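Local coordinates for protein type II restriction enzyme MunI (PDB 1D02) that recognises the double-stranded DNA sequence 5'-CAATTG-3' as a homodimer and cleaves it after the first C, at residues L49-A54 against T75-V80; S81-I86 against G97-Q102; G129-Y134 against L146-V151. The protein carries 1 engineered substitution. All blocks are in the same frame, centred on the assembly; numbering follows the deposited sequence.

Interaction 1 of 3, residues L49-A54 against T75-V80. With nucleotides of chain A.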
loop_
_atom_site.group_PDB
_atom_site.type_symbol
_atom_site.label_atom_id
_atom_site.label_comp_id
_atom_site.label_asym_id
_atom_site.label_seq_id
_atom_site.Cartn_x
_atom_site.Cartn_y
_atom_site.Cartn_z
ATOM N N LEU D 49 -9.413 12.942 8.931
ATOM C CA LEU D 49 -9.159 11.531 9.202
ATOM C C LEU D 49 -8.325 11.320 10.472
ATOM O O LEU D 49 -7.661 10.292 10.624
ATOM C CB LEU D 49 -8.437 10.934 7.979
ATOM C CG LEU D 49 -9.274 10.918 6.687
ATOM C CD1 LEU D 49 -8.409 11.278 5.485
ATOM C CD2 LEU D 49 -9.900 9.528 6.496
ATOM N N LYS D 50 -8.382 12.291 11.379
ATOM C CA LYS D 50 -7.638 12.241 12.627
ATOM C C LYS D 50 -8.121 11.148 13.594
ATOM O O LYS D 50 -7.348 10.667 14.418
ATOM C CB LYS D 50 -7.761 13.614 13.324
ATOM C CG LYS D 50 -6.982 13.817 14.631
ATOM C CD LYS D 50 -7.599 14.983 15.443
ATOM C CE LYS D 50 -6.695 16.217 15.575
ATOM N NZ LYS D 50 -5.418 15.960 16.323
ATOM N N ASN D 51 -9.397 10.760 13.496
ATOM C CA ASN D 51 -9.967 9.804 14.456
ATOM C C ASN D 51 -10.471 8.560 13.749
ATOM O O ASN D 51 -11.621 8.517 13.313
ATOM C CB ASN D 51 -11.116 10.519 15.214
ATOM C CG ASN D 51 -11.690 9.689 16.349
ATOM O OD1 ASN D 51 -11.234 8.592 16.618
ATOM N ND2 ASN D 51 -12.703 10.224 17.022
ATOM N N LEU D 52 -9.615 7.544 13.640
ATOM C CA LEU D 52 -9.977 6.326 12.939
ATOM C C LEU D 52 -9.846 4.978 13.630
ATOM O O LEU D 52 -10.706 4.092 13.459
ATOM C CB LEU D 52 -9.140 6.178 11.666
ATOM C CG LEU D 52 -9.167 7.191 10.532
ATOM C CD1 LEU D 52 -8.198 6.693 9.434
ATOM C CD2 LEU D 52 -10.589 7.315 9.998
ATOM N N TYR D 53 -8.766 4.822 14.390
ATOM C CA TYR D 53 -8.423 3.526 14.931
ATOM C C TYR D 53 -8.651 3.113 16.350
ATOM O O TYR D 53 -8.776 1.918 16.605
ATOM C CB TYR D 53 -6.932 3.254 14.662
ATOM C CG TYR D 53 -6.442 3.551 13.270
ATOM C CD1 TYR D 53 -5.264 4.284 13.064
ATOM C CD2 TYR D 53 -7.092 3.026 12.161
ATOM C CE1 TYR D 53 -4.747 4.469 11.779
ATOM C CE2 TYR D 53 -6.586 3.209 10.874
ATOM C CZ TYR D 53 -5.412 3.924 10.694
ATOM O OH TYR D 53 -4.871 4.071 9.435
ATOM N N ALA D 54 -8.679 4.059 17.279
ATOM C CA ALA D 54 -8.763 3.659 18.672
ATOM C C ALA D 54 -9.974 2.838 19.105
ATOM O O ALA D 54 -9.861 2.049 20.045
ATOM C CB ALA D 54 -8.587 4.882 19.586
ATOM N N THR D 75 -12.121 8.122 23.673
ATOM C CA THR D 75 -11.923 9.524 23.322
ATOM C C THR D 75 -10.530 9.778 22.763
ATOM O O THR D 75 -10.092 10.920 22.630
ATOM C CB THR D 75 -12.108 10.433 24.525
ATOM O OG1 THR D 75 -11.200 10.045 25.576
ATOM C CG2 THR D 75 -13.558 10.341 25.013
ATOM N N THR D 76 -9.842 8.700 22.431
ATOM C CA THR D 76 -8.512 8.804 21.885
ATOM C C THR D 76 -8.608 8.892 20.378
ATOM O O THR D 76 -9.338 8.131 19.759
ATOM C CB THR D 76 -7.693 7.571 22.287
ATOM O OG1 THR D 76 -7.513 7.586 23.709
ATOM C CG2 THR D 76 -6.330 7.563 21.592
ATOM N N GLN D 77 -7.861 9.812 19.786
ATOM C CA GLN D 77 -7.887 9.961 18.345
ATOM C C GLN D 77 -6.586 9.527 17.682
ATOM O O GLN D 77 -5.549 10.189 17.811
ATOM C CB GLN D 77 -8.221 11.406 17.987
ATOM C CG GLN D 77 -9.606 11.794 18.515
ATOM C CD GLN D 77 -10.067 13.147 18.034
ATOM O OE1 GLN D 77 -9.817 13.524 16.895
ATOM N NE2 GLN D 77 -10.771 13.878 18.897
ATOM N N TRP D 78 -6.661 8.388 17.003
ATOM C CA TRP D 78 -5.544 7.834 16.230
ATOM C C TRP D 78 -6.018 7.734 14.786
ATOM O O TRP D 78 -7.040 7.112 14.485
ATOM C CB TRP D 78 -5.134 6.434 16.718
ATOM C CG TRP D 78 -4.564 6.403 18.103
ATOM C CD1 TRP D 78 -3.920 7.422 18.757
ATOM C CD2 TRP D 78 -4.539 5.281 18.976
ATOM N NE1 TRP D 78 -3.485 6.989 19.997
ATOM C CE2 TRP D 78 -3.855 5.678 20.154
ATOM C CE3 TRP D 78 -5.027 3.966 18.881
ATOM C CZ2 TRP D 78 -3.643 4.809 21.223
ATOM C CZ3 TRP D 78 -4.815 3.102 19.949
ATOM C CH2 TRP D 78 -4.126 3.531 21.107
ATOM N N GLY D 79 -5.268 8.337 13.878
ATOM C CA GLY D 79 -5.695 8.307 12.499
ATOM C C GLY D 79 -4.564 8.615 11.556
ATOM O O GLY D 79 -3.411 8.226 11.812
ATOM N N VAL D 80 -4.893 9.305 10.465
ATOM C CA VAL D 80 -3.893 9.669 9.470
ATOM C C VAL D 80 -3.938 11.169 9.163
ATOM O O VAL D 80 -4.899 11.878 9.498
ATOM C CB VAL D 80 -4.080 8.863 8.141
ATOM C CG1 VAL D 80 -3.929 7.335 8.405
ATOM C CG2 VAL D 80 -5.453 9.177 7.551
ATOM P P DC A 2 -1.681 9.604 15.581
ATOM O OP1 DC A 2 -3.068 9.713 15.045
ATOM O OP2 DC A 2 -1.177 8.315 16.136
ATOM O "O5'" DC A 2 -0.706 10.063 14.420
ATOM C "C5'" DC A 2 -1.035 11.229 13.677
ATOM C "C4'" DC A 2 -0.086 11.396 12.521
ATOM O "O4'" DC A 2 1.210 11.798 13.025
ATOM C "C3'" DC A 2 0.132 10.155 11.655
ATOM O "O3'" DC A 2 -0.145 10.546 10.297
ATOM C "C2'" DC A 2 1.587 9.771 11.931
ATOM C "C1'" DC A 2 2.231 11.083 12.350
ATOM N N1 DC A 2 3.366 10.970 13.285
ATOM C C2 DC A 2 4.577 11.597 12.966
ATOM O O2 DC A 2 4.672 12.229 11.891
ATOM N N3 DC A 2 5.610 11.501 13.833
ATOM C C4 DC A 2 5.469 10.828 14.979
ATOM N N4 DC A 2 6.513 10.786 15.828
ATOM C C5 DC A 2 4.249 10.173 15.322
ATOM C C6 DC A 2 3.236 10.270 14.451
ATOM P P DC A 3 0.270 9.610 9.056
ATOM O OP1 DC A 3 -0.733 9.907 8.010
ATOM O OP2 DC A 3 0.523 8.208 9.440
ATOM O "O5'" DC A 3 1.636 10.271 8.571
ATOM C "C5'" DC A 3 1.664 11.651 8.240
ATOM C "C4'" DC A 3 2.972 12.008 7.582
ATOM O "O4'" DC A 3 4.043 11.946 8.558
ATOM C "C3'" DC A 3 3.415 11.144 6.400
ATOM O "O3'" DC A 3 4.020 12.050 5.474
ATOM C "C2'" DC A 3 4.441 10.211 7.030
ATOM C "C1'" DC A 3 5.087 11.104 8.091
ATOM N N1 DC A 3 5.628 10.367 9.253
ATOM C C2 DC A 3 6.965 10.596 9.646
ATOM O O2 DC A 3 7.639 11.425 9.026
ATOM N N3 DC A 3 7.480 9.906 10.691
ATOM C C4 DC A 3 6.732 9.014 11.340
ATOM N N4 DC A 3 7.314 8.320 12.352
ATOM C C5 DC A 3 5.364 8.771 10.986
ATOM C C6 DC A 3 4.858 9.466 9.940
HETATM O O HOH W 1 -6.675 13.808 8.826
HETATM O O HOH W 2 -9.201 7.011 17.186
#

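Interaction 2 of 3, residues S81-I86 against G97-Q102. Engineered in segment 81-86: Ala83 (natural residue Asp). With nucleotides of chain A.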
loop_
_atom_site.group_PDB
_atom_site.type_symbol
_atom_site.label_atom_id
_atom_site.label_comp_id
_atom_site.label_asym_id
_atom_site.label_seq_id
_atom_site.Cartn_x
_atom_site.Cartn_y
_atom_site.Cartn_z
ATOM N N SER D 81 -2.879 11.648 8.524
ATOM C CA SER D 81 -2.754 13.054 8.203
ATOM C C SER D 81 -2.290 13.151 6.751
ATOM O O SER D 81 -1.080 13.064 6.461
ATOM C CB SER D 81 -1.738 13.677 9.171
ATOM O OG SER D 81 -1.430 15.016 8.808
ATOM N N PRO D 82 -3.244 13.267 5.813
ATOM C CA PRO D 82 -2.897 13.373 4.393
ATOM C C PRO D 82 -2.018 14.591 4.143
ATOM O O PRO D 82 -2.087 15.568 4.883
ATOM C CB PRO D 82 -4.248 13.530 3.708
ATOM C CG PRO D 82 -5.170 12.781 4.585
ATOM C CD PRO D 82 -4.711 13.219 5.986
ATOM N N ALA D 83 -1.201 14.531 3.095
ATOM C CA ALA D 83 -0.333 15.652 2.727
ATOM C C ALA D 83 -1.188 16.872 2.354
ATOM O O ALA D 83 -0.821 18.015 2.639
ATOM C CB ALA D 83 0.541 15.270 1.545
ATOM N N PHE D 84 -2.329 16.623 1.717
ATOM C CA PHE D 84 -3.212 17.730 1.325
ATOM C C PHE D 84 -4.620 17.228 1.034
ATOM O O PHE D 84 -4.875 16.026 1.051
ATOM C CB PHE D 84 -2.631 18.451 0.079
ATOM C CG PHE D 84 -2.676 17.641 -1.210
ATOM C CD1 PHE D 84 -3.753 17.754 -2.100
ATOM C CD2 PHE D 84 -1.635 16.775 -1.552
ATOM C CE1 PHE D 84 -3.774 17.028 -3.286
ATOM C CE2 PHE D 84 -1.655 16.042 -2.737
ATOM C CZ PHE D 84 -2.727 16.173 -3.605
ATOM N N ALA D 85 -5.548 18.157 0.849
ATOM C CA ALA D 85 -6.903 17.792 0.438
ATOM C C ALA D 85 -7.400 18.955 -0.378
ATOM O O ALA D 85 -6.997 20.100 -0.148
ATOM C CB ALA D 85 -7.848 17.581 1.641
ATOM N N ILE D 86 -8.277 18.656 -1.328
ATOM C CA ILE D 86 -8.891 19.696 -2.144
ATOM C C ILE D 86 -10.394 19.580 -1.907
ATOM O O ILE D 86 -10.983 18.517 -2.140
ATOM C CB ILE D 86 -8.601 19.505 -3.637
ATOM C CG1 ILE D 86 -7.120 19.763 -3.887
ATOM C CG2 ILE D 86 -9.462 20.473 -4.466
ATOM C CD1 ILE D 86 -6.670 19.439 -5.257
ATOM N N GLY D 97 -5.149 13.860 -0.601
ATOM C CA GLY D 97 -3.962 13.581 -1.377
ATOM C C GLY D 97 -2.692 13.260 -0.635
ATOM O O GLY D 97 -2.586 13.490 0.567
ATOM N N GLU D 98 -1.722 12.724 -1.370
ATOM C CA GLU D 98 -0.421 12.396 -0.802
ATOM C C GLU D 98 0.638 12.919 -1.759
ATOM O O GLU D 98 0.371 13.145 -2.944
ATOM C CB GLU D 98 -0.238 10.878 -0.646
ATOM C CG GLU D 98 -1.178 10.190 0.332
ATOM C CD GLU D 98 -1.193 10.826 1.722
ATOM O OE1 GLU D 98 -0.191 11.476 2.122
ATOM O OE2 GLU D 98 -2.219 10.685 2.431
ATOM N N ILE D 99 1.852 13.091 -1.245
ATOM C CA ILE D 99 2.959 13.568 -2.051
ATOM C C ILE D 99 4.108 12.624 -1.720
ATOM O O ILE D 99 4.538 12.549 -0.560
ATOM C CB ILE D 99 3.346 15.018 -1.677
ATOM C CG1 ILE D 99 2.184 15.980 -2.028
ATOM C CG2 ILE D 99 4.604 15.432 -2.439
ATOM C CD1 ILE D 99 2.465 17.415 -1.694
ATOM N N LYS D 100 4.601 11.907 -2.723
ATOM C CA LYS D 100 5.692 10.966 -2.496
ATOM C C LYS D 100 6.903 11.422 -3.291
ATOM O O LYS D 100 6.897 11.389 -4.516
ATOM C CB LYS D 100 5.244 9.555 -2.911
ATOM C CG LYS D 100 4.323 8.908 -1.869
ATOM C CD LYS D 100 5.116 8.634 -0.579
ATOM C CE LYS D 100 4.230 8.417 0.649
ATOM N NZ LYS D 100 3.520 9.661 1.055
ATOM N N ARG D 101 7.930 11.893 -2.591
ATOM C CA ARG D 101 9.152 12.370 -3.253
ATOM C C ARG D 101 10.189 11.283 -3.105
ATOM O O ARG D 101 10.346 10.731 -2.016
ATOM C CB ARG D 101 9.684 13.635 -2.565
ATOM C CG ARG D 101 8.622 14.692 -2.318
ATOM C CD ARG D 101 9.177 15.962 -1.638
ATOM N NE ARG D 101 8.098 16.866 -1.205
ATOM C CZ ARG D 101 7.360 16.690 -0.103
ATOM N NH1 ARG D 101 7.583 15.648 0.694
ATOM N NH2 ARG D 101 6.382 17.546 0.196
ATOM N N GLN D 102 10.900 10.972 -4.178
ATOM C CA GLN D 102 11.928 9.917 -4.072
ATOM C C GLN D 102 12.930 10.002 -5.208
ATOM O O GLN D 102 12.608 10.490 -6.306
ATOM C CB GLN D 102 11.257 8.537 -4.089
ATOM C CG GLN D 102 12.161 7.347 -3.693
ATOM C CD GLN D 102 11.329 6.116 -3.345
ATOM O OE1 GLN D 102 11.423 5.048 -3.996
ATOM N NE2 GLN D 102 10.496 6.259 -2.327
ATOM P P DA A 5 10.689 13.551 1.933
ATOM O OP1 DA A 5 11.734 14.591 2.074
ATOM O OP2 DA A 5 9.617 13.721 0.942
ATOM O "O5'" DA A 5 11.301 12.099 1.630
ATOM C "C5'" DA A 5 12.661 11.821 1.830
ATOM C "C4'" DA A 5 12.932 10.338 1.697
ATOM O "O4'" DA A 5 12.280 9.616 2.763
ATOM C "C3'" DA A 5 12.586 9.595 0.396
ATOM O "O3'" DA A 5 13.745 8.877 -0.034
ATOM C "C2'" DA A 5 11.595 8.527 0.857
ATOM C "C1'" DA A 5 12.059 8.310 2.290
ATOM N N9 DA A 5 11.132 7.648 3.206
ATOM C C8 DA A 5 9.759 7.715 3.219
ATOM N N7 DA A 5 9.208 7.008 4.170
ATOM C C5 DA A 5 10.278 6.429 4.827
ATOM C C6 DA A 5 10.356 5.550 5.936
ATOM N N6 DA A 5 9.288 5.092 6.599
ATOM N N1 DA A 5 11.584 5.148 6.337
ATOM C C2 DA A 5 12.647 5.600 5.664
ATOM N N3 DA A 5 12.700 6.426 4.614
ATOM C C4 DA A 5 11.471 6.811 4.244
ATOM P P DT A 6 14.810 9.580 -0.998
ATOM O OP1 DT A 6 14.594 11.045 -0.958
ATOM O OP2 DT A 6 14.766 8.856 -2.293
ATOM O "O5'" DT A 6 16.187 9.245 -0.289
ATOM C "C5'" DT A 6 16.574 10.003 0.836
ATOM C "C4'" DT A 6 17.085 9.096 1.924
ATOM O "O4'" DT A 6 16.000 8.307 2.468
ATOM C "C3'" DT A 6 18.121 8.090 1.435
ATOM O "O3'" DT A 6 19.425 8.598 1.665
ATOM C "C2'" DT A 6 17.866 6.852 2.288
ATOM C "C1'" DT A 6 16.499 7.051 2.935
ATOM N N1 DT A 6 15.576 6.014 2.460
ATOM C C2 DT A 6 15.256 4.951 3.280
ATOM O O2 DT A 6 15.687 4.840 4.417
ATOM N N3 DT A 6 14.411 4.026 2.722
ATOM C C4 DT A 6 13.864 4.063 1.452
ATOM O O4 DT A 6 13.125 3.150 1.072
ATOM C C5 DT A 6 14.235 5.218 0.657
ATOM C C7 DT A 6 13.694 5.351 -0.725
ATOM C C6 DT A 6 15.055 6.122 1.195
ATOM P P DC A 3 0.270 9.610 9.056
ATOM O OP1 DC A 3 -0.733 9.907 8.010
ATOM O OP2 DC A 3 0.523 8.208 9.440
ATOM O "O5'" DC A 3 1.636 10.271 8.571
ATOM C "C5'" DC A 3 1.664 11.651 8.240
ATOM C "C4'" DC A 3 2.972 12.008 7.582
ATOM O "O4'" DC A 3 4.043 11.946 8.558
ATOM C "C3'" DC A 3 3.415 11.144 6.400
ATOM O "O3'" DC A 3 4.020 12.050 5.474
ATOM C "C2'" DC A 3 4.441 10.211 7.030
ATOM C "C1'" DC A 3 5.087 11.104 8.091
ATOM N N1 DC A 3 5.628 10.367 9.253
ATOM C C2 DC A 3 6.965 10.596 9.646
ATOM O O2 DC A 3 7.639 11.425 9.026
ATOM N N3 DC A 3 7.480 9.906 10.691
ATOM C C4 DC A 3 6.732 9.014 11.340
ATOM N N4 DC A 3 7.314 8.320 12.352
ATOM C C5 DC A 3 5.364 8.771 10.986
ATOM C C6 DC A 3 4.858 9.466 9.940
HETATM O O HOH W 3 0.377 11.073 4.814
#

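Interaction 3 of 3, residues G129-Y134 against L146-V151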
loop_
_atom_site.group_PDB
_atom_site.type_symbol
_atom_site.label_atom_id
_atom_site.label_comp_id
_atom_site.label_asym_id
_atom_site.label_seq_id
_atom_site.Cartn_x
_atom_site.Cartn_y
_atom_site.Cartn_z
ATOM N N GLY D 129 -10.133 -0.790 4.151
ATOM C CA GLY D 129 -10.488 0.048 5.269
ATOM C C GLY D 129 -10.334 1.532 5.008
ATOM O O GLY D 129 -11.245 2.303 5.338
ATOM N N LEU D 130 -9.200 1.954 4.453
ATOM C CA LEU D 130 -9.020 3.376 4.190
ATOM C C LEU D 130 -9.860 3.825 3.008
ATOM O O LEU D 130 -10.312 4.971 2.983
ATOM C CB LEU D 130 -7.535 3.723 3.980
ATOM C CG LEU D 130 -6.745 3.628 5.316
ATOM C CD1 LEU D 130 -5.268 3.905 5.065
ATOM C CD2 LEU D 130 -7.276 4.662 6.316
ATOM N N LEU D 131 -10.074 2.945 2.028
ATOM C CA LEU D 131 -10.916 3.315 0.892
ATOM C C LEU D 131 -12.318 3.662 1.409
ATOM O O LEU D 131 -12.906 4.677 1.009
ATOM C CB LEU D 131 -11.015 2.164 -0.117
ATOM C CG LEU D 131 -9.816 1.964 -1.042
ATOM C CD1 LEU D 131 -9.952 0.657 -1.823
ATOM C CD2 LEU D 131 -9.734 3.162 -2.021
ATOM N N LYS D 132 -12.859 2.822 2.288
ATOM C CA LYS D 132 -14.200 3.085 2.843
ATOM C C LYS D 132 -14.220 4.380 3.645
ATOM O O LYS D 132 -15.157 5.184 3.515
ATOM C CB LYS D 132 -14.668 1.934 3.744
ATOM C CG LYS D 132 -15.176 0.726 2.963
ATOM C CD LYS D 132 -15.572 -0.415 3.905
ATOM C CE LYS D 132 -16.061 -1.629 3.114
ATOM N NZ LYS D 132 -16.553 -2.686 4.047
ATOM N N ALA D 133 -13.199 4.604 4.471
ATOM C CA ALA D 133 -13.159 5.836 5.256
ATOM C C ALA D 133 -13.086 7.086 4.351
ATOM O O ALA D 133 -13.788 8.093 4.575
ATOM C CB ALA D 133 -11.956 5.803 6.204
ATOM N N TYR D 134 -12.233 7.021 3.329
ATOM C CA TYR D 134 -12.063 8.145 2.410
ATOM C C TYR D 134 -13.348 8.434 1.634
ATOM O O TYR D 134 -13.753 9.597 1.488
ATOM C CB TYR D 134 -10.936 7.864 1.409
ATOM C CG TYR D 134 -9.541 8.237 1.906
ATOM C CD1 TYR D 134 -9.114 7.909 3.190
ATOM C CD2 TYR D 134 -8.662 8.927 1.074
ATOM C CE1 TYR D 134 -7.826 8.273 3.635
ATOM C CE2 TYR D 134 -7.387 9.283 1.504
ATOM C CZ TYR D 134 -6.981 8.959 2.784
ATOM O OH TYR D 134 -5.742 9.376 3.218
ATOM N N LEU D 146 -10.766 6.398 -7.688
ATOM C CA LEU D 146 -10.467 6.158 -6.275
ATOM C C LEU D 146 -10.587 7.520 -5.589
ATOM O O LEU D 146 -10.417 8.558 -6.230
ATOM C CB LEU D 146 -9.062 5.580 -6.109
ATOM C CG LEU D 146 -8.891 4.265 -6.891
ATOM C CD1 LEU D 146 -7.513 3.661 -6.590
ATOM C CD2 LEU D 146 -9.997 3.270 -6.511
ATOM N N PRO D 147 -10.842 7.539 -4.275
ATOM C CA PRO D 147 -11.008 8.779 -3.504
ATOM C C PRO D 147 -9.757 9.540 -3.102
ATOM O O PRO D 147 -9.839 10.464 -2.298
ATOM C CB PRO D 147 -11.794 8.307 -2.287
ATOM C CG PRO D 147 -11.204 6.918 -2.054
ATOM C CD PRO D 147 -11.120 6.348 -3.449
ATOM N N PHE D 148 -8.607 9.145 -3.639
ATOM C CA PHE D 148 -7.358 9.813 -3.286
ATOM C C PHE D 148 -6.544 10.104 -4.528
ATOM O O PHE D 148 -6.817 9.567 -5.608
ATOM C CB PHE D 148 -6.539 8.927 -2.333
ATOM C CG PHE D 148 -6.157 7.591 -2.930
ATOM C CD1 PHE D 148 -4.996 7.464 -3.693
ATOM C CD2 PHE D 148 -6.955 6.468 -2.729
ATOM C CE1 PHE D 148 -4.630 6.230 -4.247
ATOM C CE2 PHE D 148 -6.605 5.233 -3.273
ATOM C CZ PHE D 148 -5.445 5.098 -4.034
ATOM N N TRP D 149 -5.541 10.960 -4.369
ATOM C CA TRP D 149 -4.670 11.325 -5.478
ATOM C C TRP D 149 -3.253 11.388 -4.940
ATOM O O TRP D 149 -2.969 12.165 -4.030
ATOM C CB TRP D 149 -5.098 12.690 -6.028
ATOM C CG TRP D 149 -4.292 13.171 -7.201
ATOM C CD1 TRP D 149 -3.705 12.407 -8.167
ATOM C CD2 TRP D 149 -4.079 14.535 -7.576
ATOM N NE1 TRP D 149 -3.134 13.218 -9.132
ATOM C CE2 TRP D 149 -3.352 14.528 -8.790
ATOM C CE3 TRP D 149 -4.437 15.768 -7.008
ATOM C CZ2 TRP D 149 -2.972 15.706 -9.453
ATOM C CZ3 TRP D 149 -4.059 16.946 -7.667
ATOM C CH2 TRP D 149 -3.333 16.899 -8.876
ATOM N N VAL D 150 -2.371 10.565 -5.505
ATOM C CA VAL D 150 -0.979 10.528 -5.064
ATOM C C VAL D 150 -0.135 11.261 -6.114
ATOM O O VAL D 150 -0.170 10.928 -7.299
ATOM C CB VAL D 150 -0.462 9.070 -4.913
ATOM C CG1 VAL D 150 1.016 9.079 -4.541
ATOM C CG2 VAL D 150 -1.265 8.308 -3.818
ATOM N N VAL D 151 0.564 12.302 -5.670
ATOM C CA VAL D 151 1.448 13.055 -6.560
ATOM C C VAL D 151 2.887 12.657 -6.251
ATOM O O VAL D 151 3.338 12.783 -5.097
ATOM C CB VAL D 151 1.277 14.569 -6.361
ATOM C CG1 VAL D 151 2.275 15.325 -7.241
ATOM C CG2 VAL D 151 -0.174 14.970 -6.715
#

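Interaction 1 of 3, residues L49-A54 against T75-V80
Leu49-Ala54 and Thr75-Val80 meet as two loops of the PDDEXK nuclease fold, neither regular strand nor helix, with the second one running along the DNA backbone just ahead of strand 84-88. Asn51 and Gln77 cross at about a right angle, yet their carboxamide planes stack, only 21° apart, and Gln77 CG lies 3.7 Å from Asn51 CG. The Asn51 group gets there because CG is anti to the backbone N (chi1 -174°). Lys50 passes Gln77 on a slant, its CD 3.0 Å from Gln77 OE1, before the chain bends at its last two torsions.

Further along, Thr76 CG2 lies over one face of the Trp78 indole, offset toward the rim, while Ala54 CB comes in obliquely, 3.7 Å from Trp78 CE3. Lys161 of the second subunit makes a cation-pi contact with the same indole. Tyr53 stands roughly perpendicular to Val80, its OH 3.5 Å from Val80 CG1, and that hydroxyl is hydrogen-bonded to Trp169 of the second subunit. The other methyl, Val80 CG2, presses tightly on Leu49 CB at 3.5 Å.

Backbone bonds tie the loops together. Trp78 O takes two donors, Leu52 N at 2.7 Å and Tyr53 N at 2.9 Å, while Val80 N bonds to Leu49 O. A water accepts from both Ala54 N and Trp78 N. With Gly79 CA tucked against Leu49 O, the neighbouring amide turns to the nucleic acid: Gly79 N donates almost straight to OP1 of DC2 of chain A, 2.8 Å away at 165°.

Interaction 2 of 3, residues S81-I86 against G97-Q102
Phe84 lies over Gly97 where strands 84-88 and 93-101 pair as an antiparallel hairpin, and a classic beta bulge sets both Ala83 and Phe84 opposite that glycine. Pro82, Ala83 (engineered; Asp in the natural sequence), Glu98 and Lys100 match the PD...EXK signature of this nuclease clan, consistent with an active site here.

The Phe84 side chain runs out from CB to the partner strand. CG sits between the backbone N and the carbonyl carbon (chi1 69°), and the ring then comes down on that strand. Its CE1 and CZ are the atoms nearest Gly97 CA, which lies over the ring face 3.7 Å from the centroid, a CH-pi contact. CD2 and CE2 are near Ile99 CG1, which is 3.9 Å from CE2. At the ring edge, CE2 meets Glu98 O at 3.5 Å. In the backbone, Gly97 N bonds to Phe84 O at 2.7 Å, while the return bond from Phe84 N to Gly97 O is weak.

Glu98 bends at its second torsion and brings its carboxylate back to the other segment. OE2 packs 3.4 Å from Pro82 CA; OE1 accepts a weak bond from Ala83 N. A water donates to Glu98 OE1 at 2.8 Å and also to Ser81 O. Along strand 93-101, Arg101 NH1 reaches OP2 of DA5 of chain A, 2.8 Å away. Ser81 N donates to OP1 of DC3 of chain A at 2.8 Å, nearly straight at 172°.

Interaction 3 of 3, residues G129-Y134 against L146-V151
The Tyr134 ring meets Pro147 edge-on: Pro147 O lies near the ring plane, 3.9 Å from Tyr134 CD2. Phe148 CB comes in obliquely on the same side chain, 3.9 Å from Tyr134 CE2, and the two aromatic side chains cross at about a right angle. Around the Phe148 ring it is again an edge that is used here, with Leu131 CD2 near the ring plane and 4.0 Å from Phe148 CE2. Phe126 and Phe96 extend the cluster, the first meeting Phe148 and the second Tyr134, each edge-to-face.

The pyrrolidine of Pro147 packs against the helix beside these rings, and its atoms divide the work. CG packs against Tyr134 CB at 3.6 Å, and CD takes Leu131 CD2 at 3.8 Å, with the leucine crossing the proline at about a right angle. Leu131 CD2 thus serves proline and phenylalanine together, and it also brushes Leu146 CD2.

No hydrogen bond joins the two segments; the interface is entirely apolar carbon packing apart from Pro147 O at the Tyr134 ring edge. Other residues of the helix turn to the second subunit, where Leu130 packs on Trp169 and Ala133 on Phe168. Helix 128-138 links the parallel, neighbouring strands 93-101 and 148-153, so its packing on the start of the latter belongs to a beta-alpha-beta crossover of the PDDEXK core.

How the interactions relate
Interaction 2 lies nearest the middle of the chain, interaction 3 a little further out and also buried, while interaction 1 is only partly buried. Their chemistry follows: interaction 1 relies on backbone bonds and waters between loops, interaction 2 on a sheet pair with a glutamate near the bulge, interaction 3 on apolar packing without a hydrogen bond between its segments. The first two also touch DNA phosphates; the first and third touch the second subunit. Interactions 2 and 3 share one sheet, with Glu98 O and Val151 N probably hydrogen-bonded between neighbouring strands. Leu49 joins all three, its CD1 packing on both Pro82 CG and Tyr134 CE1.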